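Local structure of kojibiose phosphorylase (Gut metagenome, 6W0P) at residues A[30-35]-A[314-319]; A[650-655]-A[662-667]. The protein belongs to glycoside hydrolase family 65, whose members join an N-terminal beta-sandwich domain to a helical catalytic barrel and a small C-terminal domain. All coordinates share one frame; numbering follows the deposited sequence.

Contact 1 (A[30-35]-A[314-319])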
# COMPACT_ATOMS: atom_id res chain seq x y z
N GLU A 30 19.36 -26.80 9.02
CA GLU A 30 18.54 -26.35 10.17
C GLU A 30 17.05 -26.56 9.85
O GLU A 30 16.29 -27.02 10.74
CB GLU A 30 18.78 -24.87 10.49
CG GLU A 30 20.11 -24.56 11.14
CD GLU A 30 20.30 -23.09 11.53
OE1 GLU A 30 19.51 -22.23 11.06
OE2 GLU A 30 21.24 -22.81 12.30
N SER A 31 16.60 -26.18 8.65
CA SER A 31 15.16 -26.23 8.28
C SER A 31 14.73 -27.70 8.10
O SER A 31 13.78 -28.15 8.74
CB SER A 31 14.89 -25.39 7.05
OG SER A 31 15.16 -24.02 7.29
N ILE A 32 15.49 -28.42 7.29
CA ILE A 32 15.16 -29.79 6.81
C ILE A 32 15.12 -30.74 8.00
O ILE A 32 14.20 -31.59 8.06
CB ILE A 32 16.18 -30.24 5.74
CG1 ILE A 32 15.97 -29.46 4.45
CG2 ILE A 32 16.11 -31.75 5.54
CD1 ILE A 32 16.97 -29.76 3.36
N PHE A 33 16.08 -30.61 8.90
CA PHE A 33 16.29 -31.56 10.01
C PHE A 33 15.47 -31.13 11.23
O PHE A 33 15.70 -31.69 12.30
CB PHE A 33 17.78 -31.69 10.33
CG PHE A 33 18.57 -32.48 9.33
CD1 PHE A 33 18.95 -31.93 8.12
CD2 PHE A 33 18.99 -33.76 9.62
CE1 PHE A 33 19.72 -32.65 7.21
CE2 PHE A 33 19.71 -34.50 8.70
CZ PHE A 33 20.12 -33.93 7.51
N SER A 34 14.57 -30.17 11.09
CA SER A 34 13.72 -29.64 12.19
C SER A 34 12.92 -30.79 12.82
O SER A 34 12.39 -31.65 12.07
CB SER A 34 12.77 -28.55 11.71
OG SER A 34 13.47 -27.39 11.29
N LEU A 35 12.81 -30.76 14.15
CA LEU A 35 11.88 -31.64 14.89
C LEU A 35 10.63 -30.82 15.26
O LEU A 35 10.73 -29.58 15.37
CB LEU A 35 12.57 -32.17 16.16
CG LEU A 35 13.81 -33.02 15.93
CD1 LEU A 35 14.37 -33.50 17.27
CD2 LEU A 35 13.50 -34.20 15.04
N ILE A 314 8.95 -38.79 -0.23
CA ILE A 314 7.55 -38.95 0.28
C ILE A 314 7.58 -39.27 1.78
O ILE A 314 6.69 -38.79 2.51
CB ILE A 314 6.74 -39.99 -0.51
CG1 ILE A 314 5.26 -39.88 -0.14
CG2 ILE A 314 7.24 -41.42 -0.31
CD1 ILE A 314 4.72 -38.48 -0.25
N ARG A 315 8.52 -40.09 2.24
CA ARG A 315 8.54 -40.49 3.66
C ARG A 315 8.99 -39.29 4.49
O ARG A 315 8.42 -39.05 5.57
CB ARG A 315 9.37 -41.76 3.86
CG ARG A 315 9.03 -42.43 5.18
CD ARG A 315 9.72 -43.76 5.32
NE ARG A 315 8.96 -44.82 4.69
CZ ARG A 315 9.41 -45.66 3.76
NH1 ARG A 315 10.64 -45.55 3.27
NH2 ARG A 315 8.59 -46.59 3.32
N TYR A 316 9.89 -38.47 3.95
CA TYR A 316 10.27 -37.21 4.62
C TYR A 316 9.01 -36.35 4.77
O TYR A 316 8.78 -35.80 5.88
CB TYR A 316 11.41 -36.50 3.86
CG TYR A 316 11.76 -35.18 4.47
CD1 TYR A 316 12.50 -35.09 5.64
CD2 TYR A 316 11.29 -34.00 3.92
CE1 TYR A 316 12.79 -33.87 6.23
CE2 TYR A 316 11.59 -32.77 4.48
CZ TYR A 316 12.33 -32.70 5.64
OH TYR A 316 12.57 -31.49 6.20
N CYS A 317 8.25 -36.17 3.67
CA CYS A 317 7.01 -35.34 3.64
C CYS A 317 6.00 -35.87 4.68
O CYS A 317 5.49 -35.06 5.47
CB CYS A 317 6.37 -35.32 2.25
SG CYS A 317 7.35 -34.42 1.02
N LEU A 318 5.73 -37.17 4.71
CA LEU A 318 4.82 -37.76 5.72
C LEU A 318 5.36 -37.45 7.13
O LEU A 318 4.55 -37.09 8.02
CB LEU A 318 4.64 -39.26 5.48
CG LEU A 318 4.04 -39.62 4.12
CD1 LEU A 318 3.66 -41.09 4.06
CD2 LEU A 318 2.83 -38.76 3.78
N PHE A 319 6.67 -37.57 7.33
CA PHE A 319 7.32 -37.33 8.64
C PHE A 319 6.98 -35.91 9.12
O PHE A 319 6.56 -35.76 10.28
CB PHE A 319 8.82 -37.60 8.56
CG PHE A 319 9.54 -37.28 9.84
CD1 PHE A 319 9.58 -38.20 10.87
CD2 PHE A 319 10.14 -36.05 10.02
CE1 PHE A 319 10.22 -37.90 12.06
CE2 PHE A 319 10.80 -35.76 11.20
CZ PHE A 319 10.83 -36.67 12.22
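The end of helix 26-32 faces the middle of helix 308-324, and the two backbones come nearest at I32 and Y316, whose CA atoms lie 9.2 Å apart. Y316 bridges that distance. With its CG anti to the backbone N (chi1 176°), its ring reaches across and Y316 OH donates a hydrogen bond to I32 O. The modelled separation of these two atoms, 2.5 Å, is very short, and its exact value is doubtful. The carbonyl oxygen sits at the rim of the phenol, in the ring plane. Beside this bond the I32 side chain crosses the tyrosine at about a right angle, and I32 CG2 lies 3.9 Å from Y316 CZ. The acceptor is the carbonyl of the last helical residue, because the chain leaves helical geometry at F33. Just past this end, S34 N is hydrogen-bonded back to S31 O at 3.2 Å. The contact thus joins the N-terminal, mainly beta part of a family 65 enzyme to helix 308-324 on the catalytic side. F319, one turn on from Y316, presents its ring edge to the loop, with F319 CE2 4.5 Å from S34 O. L117 of strand 109-118 touches Y316, F319 and L35. S34 O is also hydrogen-bonded to Q323, while Y316 OH has a further, weak bond to Q320.

Contact 2 (A[650-655]-A[662-667])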
# COMPACT_ATOMS: atom_id res chain seq x y z
N ARG A 650 10.65 -33.53 -3.30
CA ARG A 650 12.06 -33.05 -3.14
C ARG A 650 12.14 -31.52 -2.98
O ARG A 650 13.27 -31.01 -2.90
CB ARG A 650 12.90 -33.45 -4.37
CG ARG A 650 12.89 -34.94 -4.69
CD ARG A 650 13.41 -35.79 -3.55
NE ARG A 650 14.76 -35.39 -3.16
CZ ARG A 650 15.54 -36.09 -2.37
NH1 ARG A 650 15.13 -37.26 -1.88
NH2 ARG A 650 16.75 -35.62 -2.07
N LEU A 651 11.03 -30.79 -2.94
CA LEU A 651 11.12 -29.32 -3.02
C LEU A 651 12.02 -28.80 -1.90
O LEU A 651 12.91 -27.97 -2.22
CB LEU A 651 9.73 -28.68 -2.97
CG LEU A 651 9.72 -27.19 -3.31
CD1 LEU A 651 8.55 -26.85 -4.20
CD2 LEU A 651 9.67 -26.34 -2.05
N ASP A 652 11.84 -29.26 -0.66
CA ASP A 652 12.70 -28.83 0.49
C ASP A 652 14.05 -29.59 0.50
O ASP A 652 15.11 -28.93 0.64
CB ASP A 652 11.94 -28.96 1.81
CG ASP A 652 10.86 -27.90 1.89
OD1 ASP A 652 11.20 -26.70 1.70
OD2 ASP A 652 9.70 -28.26 2.07
N LEU A 653 14.07 -30.92 0.37
CA LEU A 653 15.35 -31.67 0.51
C LEU A 653 16.40 -31.10 -0.46
O LEU A 653 17.58 -30.98 -0.06
CB LEU A 653 15.12 -33.15 0.27
CG LEU A 653 14.32 -33.87 1.34
CD1 LEU A 653 14.02 -35.27 0.90
CD2 LEU A 653 15.05 -33.91 2.67
N ASP A 654 16.01 -30.81 -1.70
CA ASP A 654 16.95 -30.32 -2.74
C ASP A 654 16.70 -28.83 -3.01
O ASP A 654 17.25 -28.34 -4.04
CB ASP A 654 16.84 -31.19 -4.01
CG ASP A 654 16.97 -32.69 -3.78
OD1 ASP A 654 17.77 -33.10 -2.91
OD2 ASP A 654 16.28 -33.45 -4.47
N ASP A 655 15.88 -28.14 -2.21
CA ASP A 655 15.79 -26.65 -2.15
C ASP A 655 15.51 -26.05 -3.55
O ASP A 655 16.25 -25.12 -3.96
CB ASP A 655 17.10 -26.08 -1.56
CG ASP A 655 17.09 -24.62 -1.10
OD1 ASP A 655 15.98 -23.99 -1.03
OD2 ASP A 655 18.20 -24.10 -0.79
N GLU A 662 14.85 -20.64 5.07
CA GLU A 662 13.83 -19.95 5.91
C GLU A 662 12.95 -20.96 6.65
O GLU A 662 12.31 -20.58 7.66
CB GLU A 662 12.89 -19.09 5.07
CG GLU A 662 13.52 -17.88 4.39
CD GLU A 662 12.56 -17.14 3.45
OE1 GLU A 662 11.34 -17.32 3.58
OE2 GLU A 662 13.03 -16.40 2.58
N GLY A 663 12.87 -22.19 6.16
CA GLY A 663 11.90 -23.17 6.69
C GLY A 663 11.40 -24.08 5.60
O GLY A 663 11.71 -23.85 4.42
N ILE A 664 10.73 -25.15 6.00
CA ILE A 664 10.13 -26.14 5.05
C ILE A 664 8.83 -25.51 4.54
O ILE A 664 8.30 -24.59 5.24
CB ILE A 664 9.92 -27.50 5.75
CG1 ILE A 664 8.88 -27.43 6.87
CG2 ILE A 664 11.23 -28.06 6.24
CD1 ILE A 664 8.68 -28.75 7.56
N HIS A 665 8.36 -25.96 3.38
CA HIS A 665 7.12 -25.50 2.73
C HIS A 665 5.98 -26.51 3.00
O HIS A 665 5.89 -27.54 2.30
CB HIS A 665 7.35 -25.32 1.23
CG HIS A 665 8.42 -24.35 0.88
ND1 HIS A 665 9.73 -24.64 1.05
CD2 HIS A 665 8.36 -23.14 0.29
CE1 HIS A 665 10.45 -23.64 0.60
NE2 HIS A 665 9.63 -22.71 0.13
N MET A 666 5.14 -26.18 3.97
CA MET A 666 4.17 -27.12 4.56
C MET A 666 3.15 -27.52 3.48
O MET A 666 2.89 -28.71 3.33
CB MET A 666 3.50 -26.43 5.74
CG MET A 666 3.21 -27.33 6.92
SD MET A 666 4.61 -28.34 7.40
CE MET A 666 3.88 -29.95 7.08
N THR A 667 2.60 -26.57 2.72
CA THR A 667 1.58 -26.85 1.68
C THR A 667 2.20 -27.73 0.58
O THR A 667 1.55 -28.66 0.12
CB THR A 667 0.99 -25.58 1.07
OG1 THR A 667 0.22 -25.00 2.10
CG2 THR A 667 0.08 -25.86 -0.11
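D652 and H665 each set CG anti to their own carbonyl carbon (chi1 -71° and -59°), and these two rotations bring the carboxylate and the imidazole together edge to edge. Their planes are 22° apart, so the groups are nearly coplanar. H665 ND1 donates to D652 OD1 at 2.6 Å, using the syn lone pair of the oxygen and staying close to the plane of its own ring. The other oxygen is taken by the backbone of the same residue: H665 N donates an almost straight bond of 3.0 Å to D652 OD2, meeting it on the syn side but tilted out of the carboxylate plane. L651 covers one face of the imidazole in a CH-pi contact, its CD2 3.8 Å from the ring centroid of H665.

H665 is the N-cap residue of helix 666-680, and D652 opens a type I beta turn that runs to D655, so this His-carboxylate pair closes a loop in the catalytic domain at the point where the helix starts. R650, just before the turn, grips D654 side-on in a salt bridge, NE and NH2 each taking one carboxylate oxygen; R650 NE lies 2.8 Å from D654 OD2. T660, in the loop between the segments, adds a hydrogen bond from its OG1 to D652 OD1. The buried carboxylate is therefore held by three bonds: the third, from T660, steadies it, while the two from H665 fix the ring's tilt and the position of its peptide nitrogen and commit ND1 to the aspartate as a hydrogen donor.

Overall arrangement
The centres of contacts 1 and 2 lie about 9 Å apart, and the two meet directly in the buried interior of the chain. I664 fills the seam: its CG2 is 3.6 Å from S31 O and 3.7 Å from Y316 OH, so one methyl group touches both sides of contact 1. Alongside, I32 CD1 packs 3.4 Å from D652 O. T660 links the two through polar atoms, since T660 O is hydrogen-bonded to S31 OG, and T660 N to D655 OD1. T340 likewise touches S34 and is hydrogen-bonded to I664 N. Helix 26-32, helix 308-324 and the loop before helix 666-680 thereby converge where the N-terminal and catalytic domains meet.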